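Local atomic coordinates of trehalose-6-phosphate phosphatase (Candida albicans, PDB entry 5DXF), a protein that belongs to glycosyltransferase family 20 and has the GT-B fold, in which two Rossmann-like domains face each other. Residues A[151-156]-A[204-209]; A[332-337]-A[425-430]; A[340-345]-A[381-386]; A[347-352]-A[429-434]; A[371-376]-A[408-413]. All blocks are in the same frame, centred on the assembly; numbering follows the deposited sequence.

Overall arrangement
Interaction 1 stands apart from the other four, about 31 Å, centre to centre, from interaction 2 and on the opposite side of the chain's centre; it packs a helix on a loop in the domain of the nine-strand sheet. Interactions 2 to 5 belong to the other Rossmann-like half. Interactions 2 and 5 both reach the sheet holding strands 332-339 and 367-374, and backbone bonds dominate in each. Interactions 2 and 4 share Leu-429 and Ile-430. Interactions 1, 2 and 4 are buried and carry hydrogen bonds between their segments, whereas interactions 3 and 5 are partly buried; interaction 3 is the one without hydrogen bonds between its segments.

Interaction 1: residues A[151-156]-A[204-209]; sequences YAENVL and HDYYLL
In the Rossmann-like domain built on the nine-strand sheet of this GT-B protein, helix 147-160 lies against the loop that leaves strand 200-204 and runs to helix 211-218. Glu-153 is the side chain that joins helix and loop by hydrogen bonds. From CB it turns to place CG beside the backbone N (chi1 -52°), and a second bend at chi2 (-65°) brings the chain back toward the loop. CG already lies 3.3 Å from Tyr-207 OH. CD comes next, nearer to Tyr-207 OH than to Tyr-206 OH, and OE1 lies 3.7 Å from Tyr-206 OH, too far to share the load. OE2 does the binding: it accepts from Tyr-206 OH at 3.0 Å through its syn lone pair, and from Tyr-207 OH through its anti lone pair. One oxygen is thus gripped from both sides by two donors, which fixes the rotation of the buried carboxylate and probably favours its charged form. The carboxylate plane stands 75° from the Tyr-206 ring.

Beneath the polar group, Ala-152 supplies the apolar half. Its CB sits over the centre of the Tyr-207 ring, 3.5 Å from the centroid, in a CH-pi contact, and also touches Tyr-206 CD2 at 3.8 Å. The rings follow each other in sequence, with Tyr-207 CD2 over one face of Tyr-206. Outside, Leu-247 of helix 244-251 touches both Leu-156 and Leu-209. At the far end one methyl of each leucine meets the other, Leu-156 CD2 being 4.3 Å from Leu-209 CD1.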
# COMPACT_ATOMS: atom_id res chain seq x y z
N TYR A 151 15.19 -11.58 -0.98
CA TYR A 151 15.05 -11.42 -2.42
C TYR A 151 13.94 -10.46 -2.79
O TYR A 151 14.07 -9.65 -3.69
CB TYR A 151 14.84 -12.75 -3.13
CG TYR A 151 14.86 -12.57 -4.62
CD1 TYR A 151 16.04 -12.38 -5.29
CD2 TYR A 151 13.69 -12.53 -5.35
CE1 TYR A 151 16.07 -12.19 -6.65
CE2 TYR A 151 13.70 -12.33 -6.71
CZ TYR A 151 14.90 -12.17 -7.35
OH TYR A 151 14.93 -11.98 -8.71
N ALA A 152 12.82 -10.56 -2.08
CA ALA A 152 11.69 -9.71 -2.32
C ALA A 152 11.99 -8.26 -2.03
O ALA A 152 11.58 -7.39 -2.77
CB ALA A 152 10.51 -10.17 -1.50
N GLU A 153 12.69 -8.01 -0.94
CA GLU A 153 12.99 -6.64 -0.55
C GLU A 153 14.26 -6.01 -1.11
O GLU A 153 14.30 -4.82 -1.33
CB GLU A 153 12.95 -6.51 0.96
CG GLU A 153 11.67 -7.04 1.57
CD GLU A 153 10.44 -6.25 1.17
OE1 GLU A 153 10.57 -5.08 0.79
OE2 GLU A 153 9.34 -6.82 1.24
N ASN A 154 15.28 -6.82 -1.33
CA ASN A 154 16.56 -6.30 -1.82
C ASN A 154 16.67 -6.28 -3.34
O ASN A 154 17.44 -5.50 -3.89
CB ASN A 154 17.73 -7.10 -1.24
CG ASN A 154 17.83 -6.99 0.27
OD1 ASN A 154 17.34 -6.03 0.86
ND2 ASN A 154 18.46 -7.97 0.89
N VAL A 155 15.91 -7.13 -4.01
CA VAL A 155 16.03 -7.24 -5.46
C VAL A 155 14.78 -6.75 -6.19
O VAL A 155 14.85 -5.85 -7.02
CB VAL A 155 16.32 -8.69 -5.89
CG1 VAL A 155 16.52 -8.76 -7.40
CG2 VAL A 155 17.55 -9.21 -5.17
N LEU A 156 13.63 -7.34 -5.86
CA LEU A 156 12.39 -7.05 -6.57
C LEU A 156 11.82 -5.66 -6.26
O LEU A 156 11.51 -4.90 -7.18
CB LEU A 156 11.35 -8.13 -6.25
CG LEU A 156 11.55 -9.50 -6.92
CD1 LEU A 156 10.66 -10.56 -6.29
CD2 LEU A 156 11.28 -9.41 -8.42
N HIS A 204 -1.68 -12.21 -3.86
CA HIS A 204 -1.23 -10.83 -3.89
C HIS A 204 0.28 -10.63 -3.80
O HIS A 204 0.95 -11.20 -2.96
CB HIS A 204 -1.90 -10.04 -2.78
CG HIS A 204 -3.38 -10.26 -2.69
ND1 HIS A 204 -4.29 -9.27 -2.97
CD2 HIS A 204 -4.09 -11.35 -2.33
CE1 HIS A 204 -5.51 -9.74 -2.80
NE2 HIS A 204 -5.42 -11.00 -2.42
N ASP A 205 0.78 -9.80 -4.71
CA ASP A 205 2.06 -9.13 -4.59
C ASP A 205 3.33 -9.89 -4.95
O ASP A 205 3.29 -11.04 -5.35
CB ASP A 205 2.20 -8.46 -3.23
CG ASP A 205 2.05 -6.97 -3.30
OD1 ASP A 205 1.73 -6.45 -4.38
OD2 ASP A 205 2.25 -6.30 -2.27
N TYR A 206 4.45 -9.21 -4.79
CA TYR A 206 5.75 -9.64 -5.28
C TYR A 206 6.36 -10.88 -4.64
O TYR A 206 7.22 -11.52 -5.22
CB TYR A 206 6.74 -8.48 -5.29
CG TYR A 206 6.82 -7.73 -4.00
CD1 TYR A 206 5.83 -6.85 -3.62
CD2 TYR A 206 7.89 -7.91 -3.15
CE1 TYR A 206 5.91 -6.16 -2.43
CE2 TYR A 206 7.98 -7.23 -1.97
CZ TYR A 206 6.99 -6.35 -1.61
OH TYR A 206 7.09 -5.68 -0.43
N TYR A 207 5.94 -11.20 -3.42
CA TYR A 207 6.47 -12.38 -2.74
C TYR A 207 6.00 -13.66 -3.42
O TYR A 207 6.60 -14.72 -3.26
CB TYR A 207 6.06 -12.38 -1.27
CG TYR A 207 6.88 -11.47 -0.37
CD1 TYR A 207 7.80 -12.00 0.52
CD2 TYR A 207 6.71 -10.10 -0.41
CE1 TYR A 207 8.54 -11.17 1.35
CE2 TYR A 207 7.45 -9.26 0.41
CZ TYR A 207 8.36 -9.81 1.29
OH TYR A 207 9.09 -8.98 2.11
N LEU A 208 4.91 -13.55 -4.18
CA LEU A 208 4.24 -14.72 -4.73
C LEU A 208 4.13 -14.68 -6.25
O LEU A 208 3.17 -15.19 -6.82
CB LEU A 208 2.86 -14.85 -4.10
CG LEU A 208 2.91 -14.92 -2.57
CD1 LEU A 208 1.52 -15.05 -1.97
CD2 LEU A 208 3.80 -16.08 -2.14
N LEU A 209 5.10 -14.05 -6.89
CA LEU A 209 5.14 -13.92 -8.34
C LEU A 209 5.28 -15.25 -9.05
O LEU A 209 4.78 -15.43 -10.15
CB LEU A 209 6.28 -12.99 -8.75
CG LEU A 209 6.06 -11.52 -8.44
CD1 LEU A 209 7.23 -10.71 -8.96
CD2 LEU A 209 4.75 -11.02 -9.01

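Interaction 2: residues A[332-337]-A[425-430]; sequences KLIVGR and ADLALI
Strand 332-337 runs beside the 425-430 segment, whose strand 428-430 is inclined to it by 41°, so the two backbones come together closely at one point. That point is the bridge of Ile-334 with Leu-427, where Val-335 N donates a straight bond to Leu-427 O at 3.2 Å (172° at the hydrogen). In this Rossmann-like half of the GT-B fold, the single bridge joins edge strand 332-339 of one three-strand parallel sheet to edge strand 428-430 of the other. On one side of the bridge the Ile-334 and Leu-427 side chains lie alongside each other and point the same way. Leu-427 CD1 is the bump set into the notch formed by CD1 and CG2 of Ile-334, at 3.8 Å from Ile-334 CD1 and equally close to Ile-334 CG2. Further along, the CG2 branch packs on Leu-429 CB.

Across the strand, the small Ala-425 methyl meets Val-335 instead, its CB 3.8 Å from Val-335 CG2, which stands beside the backbone N. Asp-426 reaches toward the strand at the Leu-333 end. Its OD2 accepts from Leu-333 N at 2.9 Å through the anti lone pair, while Leu-333 O accepts from Asp-426 N at 2.9 Å and weakly from Leu-427 N. The carboxylate thus takes the place that a backbone carbonyl might fill in a regular strand pair.

Strand 367-374 pairs with the other edge of 332-337, strand 455-458 packs against Leu-427 and Leu-429, and Phe-444 of helix 439-447 touches Ala-425 and Ala-428.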
# COMPACT_ATOMS: atom_id res chain seq x y z
N LYS A 332 -1.61 26.37 11.91
CA LYS A 332 -2.07 25.53 10.80
C LYS A 332 -1.30 24.21 10.78
O LYS A 332 -0.07 24.20 10.86
CB LYS A 332 -1.91 26.26 9.47
CG LYS A 332 -2.67 27.58 9.36
CD LYS A 332 -4.18 27.37 9.28
CE LYS A 332 -4.92 28.68 9.06
NZ LYS A 332 -6.40 28.50 8.99
N LEU A 333 -2.03 23.11 10.65
CA LEU A 333 -1.43 21.78 10.79
C LEU A 333 -1.35 21.00 9.48
O LEU A 333 -2.37 20.75 8.82
CB LEU A 333 -2.21 20.96 11.82
CG LEU A 333 -1.63 20.89 13.24
CD1 LEU A 333 -0.84 22.14 13.59
CD2 LEU A 333 -2.73 20.63 14.26
N ILE A 334 -0.13 20.61 9.11
CA ILE A 334 0.08 19.70 7.99
C ILE A 334 0.37 18.31 8.56
O ILE A 334 1.31 18.15 9.35
CB ILE A 334 1.24 20.15 7.08
CG1 ILE A 334 1.16 21.66 6.83
CG2 ILE A 334 1.23 19.39 5.76
CD1 ILE A 334 2.17 22.17 5.82
N VAL A 335 -0.44 17.33 8.18
CA VAL A 335 -0.32 15.98 8.74
C VAL A 335 -0.15 14.92 7.67
O VAL A 335 -0.93 14.86 6.71
CB VAL A 335 -1.55 15.63 9.60
CG1 VAL A 335 -1.44 14.21 10.14
CG2 VAL A 335 -1.69 16.63 10.74
N GLY A 336 0.86 14.07 7.83
CA GLY A 336 1.10 12.97 6.92
C GLY A 336 1.64 11.75 7.64
O GLY A 336 2.27 11.86 8.70
N ARG A 337 1.37 10.57 7.08
CA ARG A 337 1.95 9.33 7.58
C ARG A 337 2.53 8.51 6.44
O ARG A 337 1.79 8.05 5.56
CB ARG A 337 0.93 8.49 8.35
CG ARG A 337 1.54 7.25 8.99
CD ARG A 337 0.55 6.44 9.80
NE ARG A 337 -0.42 5.73 8.96
CZ ARG A 337 -1.27 4.81 9.42
NH1 ARG A 337 -1.28 4.49 10.70
NH2 ARG A 337 -2.11 4.22 8.58
N ALA A 425 -6.20 17.94 10.86
CA ALA A 425 -5.32 18.46 9.81
C ALA A 425 -5.96 19.58 8.99
O ALA A 425 -7.11 19.48 8.55
CB ALA A 425 -4.90 17.34 8.89
N ASP A 426 -5.22 20.67 8.81
CA ASP A 426 -5.62 21.73 7.91
C ASP A 426 -5.06 21.47 6.52
O ASP A 426 -5.45 22.11 5.55
CB ASP A 426 -5.14 23.08 8.45
CG ASP A 426 -5.73 23.41 9.81
OD1 ASP A 426 -6.94 23.69 9.90
OD2 ASP A 426 -4.96 23.41 10.79
N LEU A 427 -4.13 20.53 6.42
CA LEU A 427 -3.53 20.16 5.15
C LEU A 427 -3.09 18.71 5.14
O LEU A 427 -2.74 18.15 6.16
CB LEU A 427 -2.33 21.04 4.86
CG LEU A 427 -2.01 21.37 3.41
CD1 LEU A 427 -0.53 21.63 3.23
CD2 LEU A 427 -2.45 20.28 2.46
N ALA A 428 -3.10 18.10 3.97
CA ALA A 428 -2.51 16.81 3.78
C ALA A 428 -1.56 16.97 2.63
O ALA A 428 -1.89 17.60 1.65
CB ALA A 428 -3.57 15.78 3.47
N LEU A 429 -0.36 16.42 2.75
CA LEU A 429 0.62 16.51 1.67
C LEU A 429 1.19 15.12 1.35
O LEU A 429 1.85 14.51 2.18
CB LEU A 429 1.75 17.48 2.03
CG LEU A 429 2.82 17.77 0.97
CD1 LEU A 429 2.17 18.05 -0.39
CD2 LEU A 429 3.70 18.95 1.39
N ILE A 430 0.90 14.64 0.15
CA ILE A 430 1.45 13.37 -0.31
C ILE A 430 2.47 13.62 -1.42
O ILE A 430 2.12 14.20 -2.45
CB ILE A 430 0.35 12.41 -0.82
CG1 ILE A 430 -0.76 12.28 0.23
CG2 ILE A 430 0.93 11.06 -1.19
CD1 ILE A 430 -0.26 11.85 1.59

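Interaction 3: residues A[340-345]-A[381-386]; sequences LDKVRG and ANVETR
The loop leaving strand 332-339 meets the first turns of helix 381-398 through Val-383, the residue that buries the most surface in this contact. Both of its methyls are used. CG1, anti to the backbone N (chi1 169°), points at the loop backbone and lies 3.6 Å from Asp-341 O and 3.7 Å from Asp-341 N. CG2, beside the backbone N, takes the neighbouring residue and packs on Lys-342 CG at 3.6 Å, the two side chains crossing obliquely. Val-383 therefore sits astride the turn where the loop begins to take helical backbone angles, ahead of Gly-345, the N-cap of helix 346-359.

Leu-340 forms the other firm part. Its CD1 lies 3.7 Å from Glu-384 CG and 4.0 Å from Glu-384 CB, and the chains cross at about a right angle, so leucine meets the aliphatic stem of the glutamate near its root.

Toward solvent the fit loosens. Glu-384 continues extended past CG and takes its carboxylate beyond the leucine, where OE2 makes a weak hydrogen bond to Gln-410 NE2. Lys-342 likewise gives only its CG to the contact; the rest of that chain runs on, bent at chi4.

This join of a post-strand loop to a helix of the same Rossmann-like half is made by methyl and methylene groups against backbone and side-chain stems. Lacking directional bonds, it should depend on shape and on burial of Leu-340 and Val-383, while the glutamate tip has a weak partner in Gln-410.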
# COMPACT_ATOMS: atom_id res chain seq x y z
N LEU A 340 9.41 5.43 6.05
CA LEU A 340 10.60 6.20 5.74
C LEU A 340 11.34 5.43 4.67
O LEU A 340 11.95 4.42 4.94
CB LEU A 340 11.47 6.34 6.98
CG LEU A 340 11.32 7.63 7.77
CD1 LEU A 340 12.43 7.78 8.80
CD2 LEU A 340 11.29 8.81 6.82
N ASP A 341 11.26 5.94 3.46
CA ASP A 341 11.68 5.24 2.27
C ASP A 341 12.04 6.20 1.17
O ASP A 341 11.74 7.37 1.25
CB ASP A 341 10.56 4.34 1.79
CG ASP A 341 10.95 2.92 1.76
OD1 ASP A 341 12.16 2.65 1.62
OD2 ASP A 341 10.07 2.05 1.89
N LYS A 342 12.72 5.70 0.16
CA LYS A 342 13.00 6.48 -1.03
C LYS A 342 11.76 6.86 -1.82
O LYS A 342 11.67 7.96 -2.34
CB LYS A 342 13.99 5.74 -1.93
CG LYS A 342 15.30 5.40 -1.26
CD LYS A 342 16.40 5.21 -2.28
CE LYS A 342 17.71 4.84 -1.61
NZ LYS A 342 18.04 3.41 -1.80
N VAL A 343 10.81 5.95 -1.91
CA VAL A 343 9.63 6.08 -2.76
C VAL A 343 8.51 6.91 -2.16
O VAL A 343 7.76 7.56 -2.88
CB VAL A 343 9.07 4.69 -3.13
CG1 VAL A 343 9.95 4.03 -4.16
CG2 VAL A 343 8.92 3.82 -1.89
N ARG A 344 8.39 6.90 -0.83
CA ARG A 344 7.29 7.59 -0.17
C ARG A 344 7.50 9.10 -0.12
O ARG A 344 6.60 9.86 0.23
CB ARG A 344 7.08 7.03 1.24
CG ARG A 344 6.57 5.60 1.24
CD ARG A 344 5.28 5.48 0.44
NE ARG A 344 4.72 4.14 0.48
CZ ARG A 344 3.50 3.82 0.05
NH1 ARG A 344 2.71 4.75 -0.46
NH2 ARG A 344 3.08 2.56 0.12
N GLY A 345 8.71 9.53 -0.47
CA GLY A 345 9.00 10.93 -0.72
C GLY A 345 8.89 11.89 0.46
O GLY A 345 8.40 13.00 0.31
N ALA A 381 18.30 3.65 5.75
CA ALA A 381 19.09 4.20 6.84
C ALA A 381 19.59 5.59 6.47
O ALA A 381 19.53 6.53 7.27
CB ALA A 381 20.25 3.27 7.18
N ASN A 382 20.09 5.73 5.24
CA ASN A 382 20.51 7.03 4.74
C ASN A 382 19.31 7.91 4.43
O ASN A 382 19.41 9.13 4.47
CB ASN A 382 21.39 6.88 3.50
CG ASN A 382 22.68 6.14 3.78
OD1 ASN A 382 23.12 6.05 4.92
ND2 ASN A 382 23.28 5.60 2.73
N VAL A 383 18.18 7.29 4.12
CA VAL A 383 16.93 8.04 3.98
C VAL A 383 16.55 8.64 5.32
O VAL A 383 16.21 9.82 5.41
CB VAL A 383 15.78 7.15 3.45
CG1 VAL A 383 14.46 7.88 3.56
CG2 VAL A 383 16.05 6.73 2.02
N GLU A 384 16.63 7.83 6.37
CA GLU A 384 16.33 8.30 7.72
C GLU A 384 17.32 9.40 8.12
O GLU A 384 16.93 10.38 8.75
CB GLU A 384 16.36 7.15 8.72
CG GLU A 384 15.92 7.56 10.12
CD GLU A 384 16.11 6.46 11.15
OE1 GLU A 384 16.09 5.27 10.78
OE2 GLU A 384 16.27 6.80 12.34
N THR A 385 18.58 9.23 7.74
CA THR A 385 19.62 10.20 8.07
C THR A 385 19.40 11.55 7.38
O THR A 385 19.53 12.61 7.99
CB THR A 385 21.03 9.66 7.71
OG1 THR A 385 21.29 8.47 8.46
CG2 THR A 385 22.10 10.69 8.04
N ARG A 386 19.06 11.50 6.09
CA ARG A 386 18.80 12.71 5.31
C ARG A 386 17.54 13.43 5.79
O ARG A 386 17.58 14.63 6.05
CB ARG A 386 18.67 12.37 3.82
CG ARG A 386 19.95 11.88 3.17
CD ARG A 386 19.69 11.50 1.72
NE ARG A 386 19.27 12.65 0.94
CZ ARG A 386 18.82 12.59 -0.31
NH1 ARG A 386 18.73 11.42 -0.93
NH2 ARG A 386 18.46 13.70 -0.94

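Interaction 4: residues A[347-352]-A[429-434]; sequences IQKLEG and LITSVR
Van der Waals packing comes first, and Lys-349 does most of it with its stem. CG, anti to the backbone N (chi1 -177°), lies 3.8 Å from Leu-429 CD2, and the two side chains slide past each other in opposite directions. Lys-349 CB rests against Thr-431, 3.9 Å from its CG2 methyl and 3.4 Å from its OG1; here the chains cross at about a right angle. The preceding residue, Gln-348, bends at chi2 and brings OE1 to 3.9 Å from Val-433 CG2.

These groups meet because helix 346-359 is the crossover between the parallel strands 332-339 and 367-374 of a Rossmann-like beta-alpha-beta unit, and segment 429-434 carries strand 428-430 on into the loop that packs against that helix.

Polar bonds gather at the buried lysine tip. A bend at chi3 (-52°) turns CE and NZ toward the strand end, where NZ makes a weak hydrogen bond to Leu-429 O at 3.2 Å. Its stronger partners lie on the neighbouring sheet: Gln-371 OE1 by hydrogen bond and Asp-338 OD2 by salt bridge, which probably keeps the buried amine charged. Thr-431 OG1, held between its backbone N and carbonyl carbon (chi1 52°), is hydrogen-bonded to Gly-345 O, at the N-cap of the same helix.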
# COMPACT_ATOMS: atom_id res chain seq x y z
N ILE A 347 11.53 13.12 2.03
CA ILE A 347 12.59 14.09 1.77
C ILE A 347 12.09 15.25 0.91
O ILE A 347 12.36 16.42 1.22
CB ILE A 347 13.78 13.42 1.07
CG1 ILE A 347 14.49 12.47 2.04
CG2 ILE A 347 14.75 14.46 0.53
CD1 ILE A 347 15.46 11.52 1.37
N GLN A 348 11.37 14.94 -0.16
CA GLN A 348 10.82 15.95 -1.05
C GLN A 348 9.81 16.83 -0.32
O GLN A 348 9.73 18.04 -0.54
CB GLN A 348 10.18 15.31 -2.28
CG GLN A 348 11.18 14.72 -3.27
CD GLN A 348 11.85 13.46 -2.77
OE1 GLN A 348 11.24 12.66 -2.07
NE2 GLN A 348 13.12 13.29 -3.12
N LYS A 349 9.03 16.20 0.57
CA LYS A 349 8.05 16.92 1.38
C LYS A 349 8.74 17.93 2.29
O LYS A 349 8.32 19.08 2.40
CB LYS A 349 7.23 15.94 2.21
CG LYS A 349 6.14 16.59 3.04
CD LYS A 349 5.46 15.58 3.96
CE LYS A 349 5.00 14.35 3.20
NZ LYS A 349 4.22 13.42 4.06
N LEU A 350 9.82 17.49 2.94
CA LEU A 350 10.56 18.34 3.86
C LEU A 350 11.29 19.47 3.14
O LEU A 350 11.38 20.58 3.65
CB LEU A 350 11.55 17.50 4.67
CG LEU A 350 10.92 16.44 5.57
CD1 LEU A 350 12.00 15.64 6.27
CD2 LEU A 350 9.99 17.08 6.59
N GLU A 351 11.82 19.17 1.95
CA GLU A 351 12.50 20.19 1.16
C GLU A 351 11.50 21.25 0.69
O GLU A 351 11.75 22.45 0.81
CB GLU A 351 13.21 19.55 -0.04
CG GLU A 351 14.59 19.00 0.32
CD GLU A 351 15.09 17.98 -0.68
OE1 GLU A 351 16.25 17.54 -0.54
OE2 GLU A 351 14.33 17.62 -1.60
N GLY A 352 10.37 20.80 0.16
CA GLY A 352 9.31 21.70 -0.24
C GLY A 352 8.81 22.54 0.92
O GLY A 352 8.50 23.72 0.76
N LEU A 429 -0.36 16.42 2.75
CA LEU A 429 0.62 16.51 1.67
C LEU A 429 1.19 15.12 1.35
O LEU A 429 1.85 14.51 2.18
CB LEU A 429 1.75 17.48 2.03
CG LEU A 429 2.82 17.77 0.97
CD1 LEU A 429 2.17 18.05 -0.39
CD2 LEU A 429 3.70 18.95 1.39
N ILE A 430 0.90 14.64 0.15
CA ILE A 430 1.45 13.37 -0.31
C ILE A 430 2.47 13.62 -1.42
O ILE A 430 2.12 14.20 -2.45
CB ILE A 430 0.35 12.41 -0.82
CG1 ILE A 430 -0.76 12.28 0.23
CG2 ILE A 430 0.93 11.06 -1.19
CD1 ILE A 430 -0.26 11.85 1.59
N THR A 431 3.71 13.19 -1.21
CA THR A 431 4.82 13.50 -2.11
C THR A 431 5.49 12.24 -2.63
O THR A 431 6.66 12.26 -3.02
CB THR A 431 5.87 14.38 -1.42
OG1 THR A 431 6.25 13.77 -0.17
CG2 THR A 431 5.31 15.76 -1.14
N SER A 432 4.75 11.13 -2.63
CA SER A 432 5.28 9.83 -3.02
C SER A 432 5.96 9.85 -4.38
O SER A 432 5.40 10.33 -5.36
CB SER A 432 4.16 8.80 -3.02
OG SER A 432 3.68 8.58 -1.70
N VAL A 433 7.18 9.32 -4.44
CA VAL A 433 7.95 9.25 -5.68
C VAL A 433 7.39 8.17 -6.60
O VAL A 433 7.29 8.37 -7.81
CB VAL A 433 9.45 8.98 -5.39
CG1 VAL A 433 10.16 8.43 -6.62
CG2 VAL A 433 10.12 10.26 -4.91
N ARG A 434 7.01 7.04 -6.01
CA ARG A 434 6.47 5.92 -6.76
C ARG A 434 5.80 4.90 -5.85
O ARG A 434 6.45 4.30 -4.99
CB ARG A 434 7.58 5.24 -7.57
CG ARG A 434 7.12 4.07 -8.42
CD ARG A 434 8.11 3.79 -9.54
NE ARG A 434 7.87 2.52 -10.21
CZ ARG A 434 7.09 2.37 -11.28
NH1 ARG A 434 6.47 3.41 -11.80
NH2 ARG A 434 6.93 1.17 -11.82

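Interaction 5: residues A[371-376]-A[408-413]; sequences QVSSPG and HYQMRV
Two backbone bonds and one side-chain bond make up the first shell. Tyr-409 N donates to Gln-371 O at 2.9 Å, lying in the carbonyl plane, and Ser-373 N donates to Tyr-409 O at 2.8 Å, nearly along the C=O axis (163°). Parallel pairing of Gln-371 with His-408 and of Val-372 with Tyr-409 follows from these, with CA-H...O contacts filling the gaps: His-408 CA lies 3.3 Å from Gln-371 O. The third bond joins Ser-373 OG and His-408 NE2 at 2.4 Å, the hydroxyl meeting the imidazole at its edge, near the ring plane; either atom could donate. Ser-373 OG reaches there from the position between its backbone N and carbonyl carbon (chi1 47°), and the histidine from one anti to its own N (chi1 -168°).

These contacts lie near the carboxyl ends of the parallel strands 367-374 and 406-409 of a beta-alpha-beta unit, with helix 381-398 as the crossover. On the Gln-371 and His-408 face of the sheet this helix covers the histidine, Val-387 and Ile-391 touching it, while Leu-340 touches both Ser-373 and His-408. Gln-410 CG adds cover over one face of the imidazole, offset toward its rim, and stands 3.2 Å from Ser-373 OG.

On the Val-372 and Tyr-409 face, Val-372 CG2, anti to its backbone N, meets Val-413 CG1 tip to tip at 4.1 Å, because the chain past Tyr-409 curls back over it. Farther out, strand 332-339 pairs with the other edge of strand 367-374, Val-372 bonding through its backbone to Gly-336 and Asp-338.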
# COMPACT_ATOMS: atom_id res chain seq x y z
N GLN A 371 4.78 14.75 10.99
CA GLN A 371 5.08 13.55 10.23
C GLN A 371 5.23 12.34 11.15
O GLN A 371 6.10 12.33 12.02
CB GLN A 371 6.35 13.74 9.39
CG GLN A 371 6.65 12.59 8.44
CD GLN A 371 5.64 12.51 7.30
OE1 GLN A 371 5.11 13.53 6.86
NE2 GLN A 371 5.37 11.30 6.84
N VAL A 372 4.38 11.34 10.95
CA VAL A 372 4.54 10.07 11.64
C VAL A 372 5.05 9.04 10.64
O VAL A 372 4.45 8.82 9.59
CB VAL A 372 3.22 9.59 12.28
CG1 VAL A 372 2.04 9.97 11.41
CG2 VAL A 372 3.25 8.09 12.52
N SER A 373 6.18 8.42 10.96
CA SER A 373 6.86 7.54 10.01
C SER A 373 6.96 6.10 10.49
O SER A 373 6.96 5.82 11.69
CB SER A 373 8.26 8.08 9.71
OG SER A 373 8.93 8.44 10.90
N SER A 374 7.04 5.19 9.53
CA SER A 374 7.19 3.76 9.80
C SER A 374 8.58 3.32 9.35
O SER A 374 9.11 3.85 8.38
CB SER A 374 6.10 2.96 9.09
OG SER A 374 4.84 3.59 9.23
N PRO A 375 9.19 2.36 10.06
CA PRO A 375 10.58 1.98 9.77
C PRO A 375 10.76 1.20 8.47
O PRO A 375 9.89 0.41 8.08
CB PRO A 375 10.95 1.10 10.97
CG PRO A 375 9.65 0.49 11.38
CD PRO A 375 8.64 1.58 11.19
N GLY A 376 11.89 1.43 7.80
CA GLY A 376 12.20 0.79 6.54
C GLY A 376 13.08 -0.44 6.71
O GLY A 376 13.63 -0.67 7.79
N HIS A 408 8.32 14.94 14.31
CA HIS A 408 8.57 13.63 13.73
C HIS A 408 8.38 12.51 14.75
O HIS A 408 9.16 12.38 15.70
CB HIS A 408 9.98 13.56 13.15
CG HIS A 408 10.23 12.36 12.29
ND1 HIS A 408 11.48 12.03 11.82
CD2 HIS A 408 9.38 11.42 11.81
CE1 HIS A 408 11.40 10.93 11.09
NE2 HIS A 408 10.13 10.54 11.07
N TYR A 409 7.35 11.70 14.55
CA TYR A 409 7.07 10.56 15.41
C TYR A 409 7.39 9.26 14.68
O TYR A 409 6.79 8.98 13.64
CB TYR A 409 5.61 10.57 15.87
CG TYR A 409 5.19 11.85 16.56
CD1 TYR A 409 5.44 12.05 17.91
CD2 TYR A 409 4.54 12.85 15.86
CE1 TYR A 409 5.05 13.21 18.54
CE2 TYR A 409 4.15 14.02 16.48
CZ TYR A 409 4.41 14.20 17.82
OH TYR A 409 4.02 15.36 18.44
N GLN A 410 8.33 8.49 15.22
CA GLN A 410 8.70 7.21 14.62
C GLN A 410 8.13 6.05 15.42
O GLN A 410 8.30 4.89 15.06
CB GLN A 410 10.22 7.10 14.51
CG GLN A 410 10.83 8.04 13.48
CD GLN A 410 12.34 8.12 13.56
OE1 GLN A 410 12.89 9.14 13.97
NE2 GLN A 410 13.02 7.06 13.16
N MET A 411 7.46 6.36 16.52
CA MET A 411 6.75 5.35 17.28
C MET A 411 5.45 4.96 16.61
O MET A 411 4.92 5.70 15.80
CB MET A 411 6.50 5.82 18.71
CG MET A 411 5.27 6.68 18.88
SD MET A 411 5.62 8.41 18.68
CE MET A 411 7.17 8.57 19.54
N ARG A 412 4.92 3.79 16.95
CA ARG A 412 3.61 3.39 16.47
C ARG A 412 2.55 4.18 17.21
O ARG A 412 2.56 4.25 18.44
CB ARG A 412 3.39 1.89 16.65
CG ARG A 412 4.34 1.02 15.85
CD ARG A 412 4.08 -0.46 16.10
NE ARG A 412 4.99 -1.32 15.35
CZ ARG A 412 5.02 -2.64 15.46
NH1 ARG A 412 4.20 -3.26 16.30
NH2 ARG A 412 5.89 -3.35 14.74
N VAL A 413 1.64 4.79 16.46
CA VAL A 413 0.58 5.58 17.06
C VAL A 413 -0.74 4.81 17.00
O VAL A 413 -0.90 3.91 16.17
CB VAL A 413 0.42 6.95 16.38
CG1 VAL A 413 1.76 7.64 16.27
CG2 VAL A 413 -0.21 6.79 15.00